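Local structure of CT263 (Chlamydia trachomatis, 4QAS) at residues A20-L25 against K186-I191; T94-L99 against E143-A148; L122-S127 against L139-G144. The protein probably hydrolyses the N-glycosidic bond of a futalosine-type nucleoside in menaquinone synthesis, as a nucleosidase of the MTAN family. The protein carries 1 engineered substitution. One frame throughout, in Å; residues are numbered along the deposited sequence. Where two conformers were deposited one is given.

Contact 1: A20-L25 against K186-I191; sequences ARTLSL and KLAEAI
T22 overlaps the backbone and methyl of A188, its OG1 lying 3.4 Å from A188 CA. That hydroxyl is placed by chi1 of -65°, with OG1 anti to the carbonyl carbon and beside the backbone N. Coming in across it at about a right angle is I191, whose CD1 reaches to 3.4 Å from T22 OG1; chi2 of 169° extends the isoleucine chain to this point. One turn further along helix 16-25, L25 brings CD1 to 3.7 Å from A188 CB and 3.6 Å from A188 O, so the alanine methyl is held between threonine and leucine. This is helix-on-helix packing with a small residue at the crossing: the axes of 20-25 and 186-191 approach to 8.0 Å at 46°, and the CA atoms of T22 and A188 are 4.5 Å apart. T22 and I191 also rest on L11 and F13 of strand 7-13, which places both helices on one face of the central sheet. R21 gives its CB to A188 CB at 4.1 Å, while its bent chain leads away and NE bonds to Q185 OE1. Beyond L25 lies F192 of the second subunit, packed against the leucine at the dimer interface.

Contact 2: T94-L99 against E143-A148; sequences TSVKEL and EGFFIA
The F145 ring carries the contact. E98 CB sits over one face, 4.0 Å from the ring centroid and 26° off the normal, a CH-pi arrangement displaced toward the rim. At the ring edge, near its plane, V96 O lies 3.5 Å from F145 CD2. The ring is delivered to this place by a first torsion that sets CG anti to the backbone N (chi1 -176°). V96 covers the base of the same side chain: its CG2 is 3.9 Å from F145 CB, and its CG1 reaches the methyl of the next helical turn, 4.0 Å from A148 CB. The E98 chain bends at chi2, turning its carboxylate nearly perpendicular to the ring and leaving OE1 3.5 Å from F145 CB. One ordered water links the two segments, 2.8 Å from E98 OE1 and accepting from F146 N at 2.9 Å.

Further out, the strand is fixed by its own sheet, V96 pairing through the backbone with L109 and K97 with L122, while A148 and F145 also touch V111 and E107. The first turn of helix 144-153 is anchored by S124 OG, which bonds to F145 N. Helix segment 144-148 crosses strand segment 95-99 at 114°, their axes 7.7 Å apart, so that the start of helix 144-153 packs on the face of strand 90-99 that carries V96 and E98.

Two kinds of chemistry thus meet here, an apolar base of valine, phenylalanine and alanine and a polar rim. The E98 carboxylate faces the N-terminal turn of the helix through the water, so the helix dipole would be expected to favour its ionised form.

Contact 3: L122-S127 against L139-G144; sequences LTSVRS and LVDMEG
The D141 carboxylate has the L122 isobutyl group over one face, CD2 standing 3.6 Å from D141 OD2, with the two side chains crossing at about a right angle. At its rim, close to the carboxylate plane, S124 OG donates to the syn lone pair of D141 OD1 at 2.7 Å. G144 N lies off the plane on the side away from L122 and makes a weak capping bond to D141 OD2, 2.9 Å long with an N-H...O angle of 127°. A crowded first torsion (chi1 76°), with CG between the backbone N and the carbonyl carbon, holds the group there, and OD2 has a salt bridge to K162. Behind the side chains runs a parallel strand pair: T123 N to L139 O (2.9 Å), D141 N to T123 O (2.9 Å) and V125 N to D141 O (3.0 Å), all in the carbonyl planes and at 157° or straighter. On the opposite face from D141, V125 CG2 meets V140 CG1 at 3.8 Å. The V-D-M-E sequence resembles the element that borders the ribose pocket in related MTANs. Strand 119-124 lies between strands 90-99 and 139-141, and just past D141 the chain enters helix 144-153.

How the contacts relate
From the N terminus, helix 16-25 comes first and opens the longest loop, which contact 1 closes only when helix 180-197 returns 161 residues later. Everything in contacts 2 and 3 is nested inside it. Strand 90-99 starts the loop of contact 2 and strand 119-124 that of contact 3; both finish on the same run, strand 139-141 leading into helix 144-153, with E143 and G144 shared. Contacts 2 and 3 are therefore neighbours, their centres about 7 Å apart: contact 2 sets helix 144-153 against strand 90-99, and contact 3 pairs strand 119-124 with the strand 139-141 that leads into it. Contact 1 lies on the other side of the chain's centre, about 21 Å from each between centres, and ties the terminal helices together.

Contact 1: A20-L25 against K186-I191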
loop_
_atom_site.group_PDB
_atom_site.type_symbol
_atom_site.label_atom_id
_atom_site.label_comp_id
_atom_site.label_asym_id
_atom_site.label_seq_id
_atom_site.Cartn_x
_atom_site.Cartn_y
_atom_site.Cartn_z
ATOM N N ALA A 20 -7.349 -9.760 1.133
ATOM C CA ALA A 20 -6.161 -10.277 0.449
ATOM C C ALA A 20 -5.133 -9.186 0.140
ATOM O O ALA A 20 -3.936 -9.356 0.409
ATOM C CB ALA A 20 -6.588 -11.007 -0.820
ATOM N N ARG A 21 -5.558 -8.079 -0.468
ATOM C CA ARG A 21 -4.555 -7.107 -0.909
ATOM C C ARG A 21 -3.966 -6.333 0.261
ATOM O O ARG A 21 -2.786 -5.984 0.231
ATOM C CB ARG A 21 -5.108 -6.187 -1.995
ATOM C CG ARG A 21 -5.546 -6.918 -3.275
ATOM C CD ARG A 21 -4.451 -7.743 -3.940
ATOM N NE ARG A 21 -3.208 -7.020 -4.032
ATOM C CZ ARG A 21 -2.030 -7.581 -4.210
ATOM N NH1 ARG A 21 -1.957 -8.860 -4.521
ATOM N NH2 ARG A 21 -0.920 -6.859 -4.194
ATOM N N THR A 22 -4.725 -6.123 1.331
ATOM C CA THR A 22 -4.139 -5.518 2.520
ATOM C C THR A 22 -3.099 -6.431 3.153
ATOM O O THR A 22 -2.048 -5.962 3.607
ATOM C CB THR A 22 -5.233 -5.166 3.523
ATOM O OG1 THR A 22 -6.073 -4.145 2.954
ATOM C CG2 THR A 22 -4.639 -4.638 4.815
ATOM N N LEU A 23 -3.344 -7.738 3.159
ATOM C CA LEU A 23 -2.378 -8.669 3.704
ATOM C C LEU A 23 -1.109 -8.713 2.870
ATOM O O LEU A 23 -0.057 -9.061 3.410
ATOM C CB LEU A 23 -2.997 -10.054 3.829
ATOM C CG LEU A 23 -4.071 -10.222 4.925
ATOM C CD1 LEU A 23 -4.784 -11.547 4.759
ATOM C CD2 LEU A 23 -3.438 -10.117 6.288
ATOM N N SER A 24 -1.165 -8.322 1.590
ATOM C CA SER A 24 0.038 -8.231 0.774
ATOM C C SER A 24 0.839 -6.955 1.041
ATOM O O SER A 24 2.017 -6.908 0.721
ATOM C CB SER A 24 -0.359 -8.323 -0.702
ATOM O OG SER A 24 0.771 -8.493 -1.494
ATOM N N LEU A 25 0.221 -5.919 1.592
ATOM C CA LEU A 25 0.891 -4.622 1.741
ATOM C C LEU A 25 2.015 -4.636 2.750
ATOM O O LEU A 25 2.932 -3.828 2.644
ATOM C CB LEU A 25 -0.081 -3.593 2.272
ATOM C CG LEU A 25 -1.169 -3.072 1.406
ATOM C CD1 LEU A 25 -1.867 -1.951 2.235
ATOM C CD2 LEU A 25 -0.616 -2.541 0.115
ATOM N N LYS A 186 -8.617 -1.694 -3.713
ATOM C CA LYS A 186 -9.121 -0.392 -3.271
ATOM C C LYS A 186 -9.081 -0.274 -1.761
ATOM O O LYS A 186 -8.750 0.784 -1.222
ATOM C CB LYS A 186 -10.549 -0.158 -3.757
ATOM C CG LYS A 186 -10.709 0.029 -5.243
ATOM C CD LYS A 186 -10.018 1.280 -5.772
ATOM C CE LYS A 186 -10.683 2.563 -5.308
ATOM N NZ LYS A 186 -10.024 3.768 -5.899
ATOM N N LEU A 187 -9.466 -1.327 -1.058
ATOM C CA LEU A 187 -9.402 -1.282 0.401
ATOM C C LEU A 187 -7.974 -1.064 0.891
ATOM O O LEU A 187 -7.737 -0.269 1.797
ATOM C CB LEU A 187 -9.994 -2.553 0.992
ATOM C CG LEU A 187 -11.476 -2.769 0.676
ATOM C CD1 LEU A 187 -11.895 -4.071 1.238
ATOM C CD2 LEU A 187 -12.347 -1.638 1.187
ATOM N N ALA A 188 -7.001 -1.765 0.301
ATOM C CA ALA A 188 -5.610 -1.632 0.708
ATOM C C ALA A 188 -5.126 -0.217 0.491
ATOM O O ALA A 188 -4.419 0.349 1.335
ATOM C CB ALA A 188 -4.744 -2.636 -0.056
ATOM N N GLU A 189 -5.513 0.373 -0.646
ATOM C CA GLU A 189 -5.096 1.726 -0.957
ATOM C C GLU A 189 -5.672 2.732 0.025
ATOM O O GLU A 189 -5.041 3.756 0.315
ATOM C CB GLU A 189 -5.458 2.033 -2.408
ATOM C CG GLU A 189 -4.604 1.198 -3.351
ATOM C CD GLU A 189 -5.029 1.257 -4.794
ATOM O OE1 GLU A 189 -6.046 1.924 -5.104
ATOM O OE2 GLU A 189 -4.346 0.617 -5.621
ATOM N N ALA A 190 -6.867 2.472 0.548
ATOM C CA ALA A 190 -7.447 3.372 1.534
ATOM C C ALA A 190 -6.869 3.159 2.926
ATOM O O ALA A 190 -6.776 4.121 3.708
ATOM C CB ALA A 190 -8.953 3.179 1.572
ATOM N N ILE A 191 -6.488 1.922 3.267
ATOM C CA ILE A 191 -5.939 1.638 4.595
ATOM C C ILE A 191 -4.573 2.283 4.771
ATOM O O ILE A 191 -4.238 2.777 5.862
ATOM C CB ILE A 191 -5.914 0.117 4.827
ATOM C CG1 ILE A 191 -7.352 -0.363 5.060
ATOM C CG2 ILE A 191 -4.986 -0.233 6.008
ATOM C CD1 ILE A 191 -7.537 -1.837 5.046
#

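Contact 2: T94-L99 against E143-A148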
loop_
_atom_site.group_PDB
_atom_site.type_symbol
_atom_site.label_atom_id
_atom_site.label_comp_id
_atom_site.label_asym_id
_atom_site.label_seq_id
_atom_site.Cartn_x
_atom_site.Cartn_y
_atom_site.Cartn_z
ATOM N N THR A 94 -20.613 6.949 8.011
ATOM C CA THR A 94 -20.990 7.833 9.103
ATOM C C THR A 94 -21.847 7.116 10.124
ATOM O O THR A 94 -21.685 7.334 11.327
ATOM C CB THR A 94 -21.733 9.045 8.541
ATOM O OG1 THR A 94 -22.850 8.605 7.759
ATOM C CG2 THR A 94 -20.797 9.850 7.644
ATOM N N SER A 95 -22.790 6.300 9.676
ATOM C CA SER A 95 -23.585 5.479 10.574
ATOM C C SER A 95 -23.912 4.177 9.867
ATOM O O SER A 95 -23.965 4.106 8.638
ATOM C CB SER A 95 -24.851 6.194 11.053
ATOM O OG SER A 95 -25.797 6.235 10.017
ATOM N N VAL A 96 -24.102 3.144 10.674
ATOM C CA VAL A 96 -24.453 1.827 10.193
ATOM C C VAL A 96 -25.731 1.379 10.895
ATOM O O VAL A 96 -25.866 1.531 12.124
ATOM C CB VAL A 96 -23.295 0.834 10.391
ATOM C CG1 VAL A 96 -22.860 0.751 11.853
ATOM C CG2 VAL A 96 -23.654 -0.511 9.815
ATOM N N LYS A 97 -26.663 0.855 10.123
ATOM C CA LYS A 97 -27.943 0.356 10.620
ATOM C C LYS A 97 -27.979 -1.141 10.386
ATOM O O LYS A 97 -27.692 -1.591 9.274
ATOM C CB LYS A 97 -29.099 0.928 9.784
ATOM C CG LYS A 97 -29.405 2.405 9.906
ATOM C CD LYS A 97 -30.697 2.746 9.139
ATOM C CE LYS A 97 -30.585 2.428 7.647
ATOM N NZ LYS A 97 -31.800 2.788 6.863
ATOM N N GLU A 98 -28.363 -1.918 11.395
ATOM C CA GLU A 98 -28.783 -3.297 11.168
ATOM C C GLU A 98 -30.271 -3.262 10.880
ATOM O O GLU A 98 -31.040 -2.607 11.605
ATOM C CB GLU A 98 -28.510 -4.177 12.383
ATOM C CG GLU A 98 -28.877 -5.665 12.187
ATOM C CD GLU A 98 -27.875 -6.436 11.321
ATOM O OE1 GLU A 98 -26.663 -6.168 11.420
ATOM O OE2 GLU A 98 -28.292 -7.321 10.540
ATOM N N LEU A 99 -30.689 -3.981 9.862
ATOM C CA LEU A 99 -32.092 -4.056 9.516
ATOM C C LEU A 99 -32.511 -5.519 9.505
ATOM O O LEU A 99 -31.840 -6.363 8.891
ATOM C CB LEU A 99 -32.327 -3.434 8.144
ATOM C CG LEU A 99 -33.718 -3.545 7.564
ATOM C CD1 LEU A 99 -34.739 -2.805 8.390
ATOM C CD2 LEU A 99 -33.726 -3.001 6.132
ATOM N N GLU A 143 -21.641 -7.434 7.728
ATOM C CA GLU A 143 -21.007 -7.500 9.039
ATOM C C GLU A 143 -20.782 -6.160 9.727
ATOM O O GLU A 143 -20.407 -6.158 10.899
ATOM C CB GLU A 143 -19.642 -8.214 8.924
ATOM C CG GLU A 143 -19.722 -9.642 8.438
ATOM C CD GLU A 143 -20.486 -10.554 9.379
ATOM O OE1 GLU A 143 -20.705 -10.169 10.546
ATOM O OE2 GLU A 143 -20.891 -11.658 8.948
ATOM N N GLY A 144 -21.010 -5.037 9.060
ATOM C CA GLY A 144 -20.620 -3.757 9.628
ATOM C C GLY A 144 -21.271 -3.441 10.959
ATOM O O GLY A 144 -20.603 -3.022 11.903
ATOM N N PHE A 145 -22.589 -3.624 11.065
ATOM C CA PHE A 145 -23.221 -3.274 12.328
ATOM C C PHE A 145 -22.704 -4.162 13.458
ATOM O O PHE A 145 -22.388 -3.683 14.545
ATOM C CB PHE A 145 -24.741 -3.348 12.286
ATOM C CG PHE A 145 -25.344 -2.889 13.574
ATOM C CD1 PHE A 145 -25.512 -3.770 14.619
ATOM C CD2 PHE A 145 -25.671 -1.556 13.780
ATOM C CE1 PHE A 145 -25.996 -3.351 15.811
ATOM C CE2 PHE A 145 -26.185 -1.125 14.960
ATOM C CZ PHE A 145 -26.358 -2.026 16.000
ATOM N N PHE A 146 -22.629 -5.480 13.208
ATOM C CA PHE A 146 -22.096 -6.406 14.194
ATOM C C PHE A 146 -20.748 -5.935 14.719
ATOM O O PHE A 146 -20.518 -5.927 15.929
ATOM C CB PHE A 146 -21.982 -7.792 13.554
ATOM C CG PHE A 146 -21.224 -8.785 14.387
ATOM C CD1 PHE A 146 -21.732 -9.180 15.601
ATOM C CD2 PHE A 146 -20.006 -9.312 13.966
ATOM C CE1 PHE A 146 -21.073 -10.089 16.406
ATOM C CE2 PHE A 146 -19.330 -10.231 14.771
ATOM C CZ PHE A 146 -19.870 -10.613 15.994
ATOM N N ILE A 147 -19.862 -5.503 13.819
ATOM C CA ILE A 147 -18.524 -5.108 14.238
ATOM C C ILE A 147 -18.582 -3.829 15.063
ATOM O O ILE A 147 -17.921 -3.717 16.093
ATOM C CB ILE A 147 -17.613 -4.955 13.008
ATOM C CG1 ILE A 147 -17.441 -6.312 12.318
ATOM C CG2 ILE A 147 -16.258 -4.381 13.423
ATOM C CD1 ILE A 147 -16.864 -6.233 10.916
ATOM N N ALA A 148 -19.336 -2.826 14.587
ATOM C CA ALA A 148 -19.430 -1.569 15.331
ATOM C C ALA A 148 -20.001 -1.797 16.719
ATOM O O ALA A 148 -19.577 -1.162 17.696
ATOM C CB ALA A 148 -20.305 -0.568 14.589
HETATM O O HOH W 1 -24.008 -6.880 11.021
#

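Contact 3: L122-S127 against L139-G144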
loop_
_atom_site.group_PDB
_atom_site.type_symbol
_atom_site.label_atom_id
_atom_site.label_comp_id
_atom_site.label_asym_id
_atom_site.label_seq_id
_atom_site.Cartn_x
_atom_site.Cartn_y
_atom_site.Cartn_z
ATOM N N LEU A 122 -24.455 3.086 5.741
ATOM C CA LEU A 122 -24.343 1.646 5.539
ATOM C C LEU A 122 -25.513 0.973 6.238
ATOM O O LEU A 122 -25.883 1.355 7.347
ATOM C CB LEU A 122 -23.061 1.144 6.153
ATOM C CG LEU A 122 -22.768 -0.345 5.998
ATOM C CD1 LEU A 122 -22.629 -0.752 4.518
ATOM C CD2 LEU A 122 -21.540 -0.677 6.767
ATOM N N THR A 123 -26.114 -0.011 5.578
ATOM C CA THR A 123 -27.072 -0.909 6.195
ATOM C C THR A 123 -26.505 -2.308 6.127
ATOM O O THR A 123 -26.009 -2.716 5.077
ATOM C CB THR A 123 -28.396 -0.869 5.465
ATOM O OG1 THR A 123 -28.939 0.438 5.586
ATOM C CG2 THR A 123 -29.394 -1.837 6.067
ATOM N N SER A 124 -26.595 -3.032 7.238
ATOM C CA SER A 124 -26.122 -4.407 7.342
ATOM C C SER A 124 -27.326 -5.320 7.403
ATOM O O SER A 124 -28.247 -5.080 8.185
ATOM C CB SER A 124 -25.295 -4.630 8.610
ATOM O OG SER A 124 -24.132 -3.821 8.616
ATOM N N VAL A 125 -27.319 -6.351 6.569
ATOM C CA VAL A 125 -28.378 -7.346 6.593
ATOM C C VAL A 125 -27.763 -8.728 6.468
ATOM O O VAL A 125 -26.727 -8.905 5.823
ATOM C CB VAL A 125 -29.407 -7.103 5.477
ATOM C CG1 VAL A 125 -30.218 -5.836 5.761
ATOM C CG2 VAL A 125 -28.721 -7.038 4.160
ATOM N N ARG A 126 -28.430 -9.710 7.070
ATOM C CA ARG A 126 -27.872 -11.055 7.139
ATOM C C ARG A 126 -27.802 -11.687 5.757
ATOM O O ARG A 126 -26.782 -12.275 5.383
ATOM C CB ARG A 126 -28.700 -11.896 8.115
ATOM C CG ARG A 126 -28.732 -11.295 9.526
ATOM C CD ARG A 126 -29.727 -11.976 10.459
ATOM N NE ARG A 126 -31.076 -11.422 10.334
ATOM C CZ ARG A 126 -32.087 -11.996 9.688
ATOM N NH1 ARG A 126 -31.942 -13.174 9.090
ATOM N NH2 ARG A 126 -33.261 -11.390 9.654
ATOM N N SER A 127 -28.832 -11.551 4.992
ATOM C CA SER A 127 -28.887 -12.072 3.638
ATOM C C SER A 127 -28.540 -10.971 2.647
ATOM O O SER A 127 -29.026 -9.844 2.785
ATOM C CB SER A 127 -30.296 -12.579 3.335
ATOM O OG SER A 127 -30.651 -13.623 4.221
ATOM N N LEU A 139 -25.174 2.078 0.788
ATOM C CA LEU A 139 -24.358 0.882 0.771
ATOM C C LEU A 139 -24.943 -0.189 1.686
ATOM O O LEU A 139 -25.533 0.118 2.726
ATOM C CB LEU A 139 -22.931 1.220 1.214
ATOM C CG LEU A 139 -22.206 2.217 0.315
ATOM C CD1 LEU A 139 -20.851 2.554 0.940
ATOM C CD2 LEU A 139 -22.015 1.590 -1.070
ATOM N N VAL A 140 -24.760 -1.444 1.302
ATOM C CA VAL A 140 -25.343 -2.569 2.019
ATOM C C VAL A 140 -24.287 -3.649 2.165
ATOM O O VAL A 140 -23.693 -4.079 1.172
ATOM C CB VAL A 140 -26.565 -3.146 1.290
ATOM C CG1 VAL A 140 -27.141 -4.306 2.108
ATOM C CG2 VAL A 140 -27.596 -2.068 1.046
ATOM N N ASP A 141 -24.056 -4.115 3.385
ATOM C CA ASP A 141 -23.088 -5.174 3.629
ATOM C C ASP A 141 -23.759 -6.190 4.548
ATOM O O ASP A 141 -24.974 -6.189 4.762
ATOM C CB ASP A 141 -21.763 -4.652 4.203
ATOM C CG ASP A 141 -21.859 -4.277 5.683
ATOM O OD1 ASP A 141 -22.983 -4.096 6.212
ATOM O OD2 ASP A 141 -20.781 -4.157 6.346
ATOM N N MET A 142 -22.952 -7.051 5.159
ATOM C CA MET A 142 -23.442 -8.004 6.143
ATOM C C MET A 142 -22.926 -7.758 7.555
ATOM O O MET A 142 -23.694 -7.887 8.507
ATOM C CB MET A 142 -23.070 -9.427 5.712
ATOM C CG MET A 142 -23.739 -9.848 4.400
ATOM S SD MET A 142 -23.238 -11.468 3.778
ATOM C CE MET A 142 -23.455 -12.469 5.254
ATOM N N GLU A 143 -21.641 -7.434 7.728
ATOM C CA GLU A 143 -21.007 -7.500 9.039
ATOM C C GLU A 143 -20.782 -6.160 9.727
ATOM O O GLU A 143 -20.407 -6.158 10.899
ATOM C CB GLU A 143 -19.642 -8.214 8.924
ATOM C CG GLU A 143 -19.722 -9.642 8.438
ATOM C CD GLU A 143 -20.486 -10.554 9.379
ATOM O OE1 GLU A 143 -20.705 -10.169 10.546
ATOM O OE2 GLU A 143 -20.891 -11.658 8.948
ATOM N N GLY A 144 -21.010 -5.037 9.060
ATOM C CA GLY A 144 -20.620 -3.757 9.628
ATOM C C GLY A 144 -21.271 -3.441 10.959
ATOM O O GLY A 144 -20.603 -3.022 11.903
#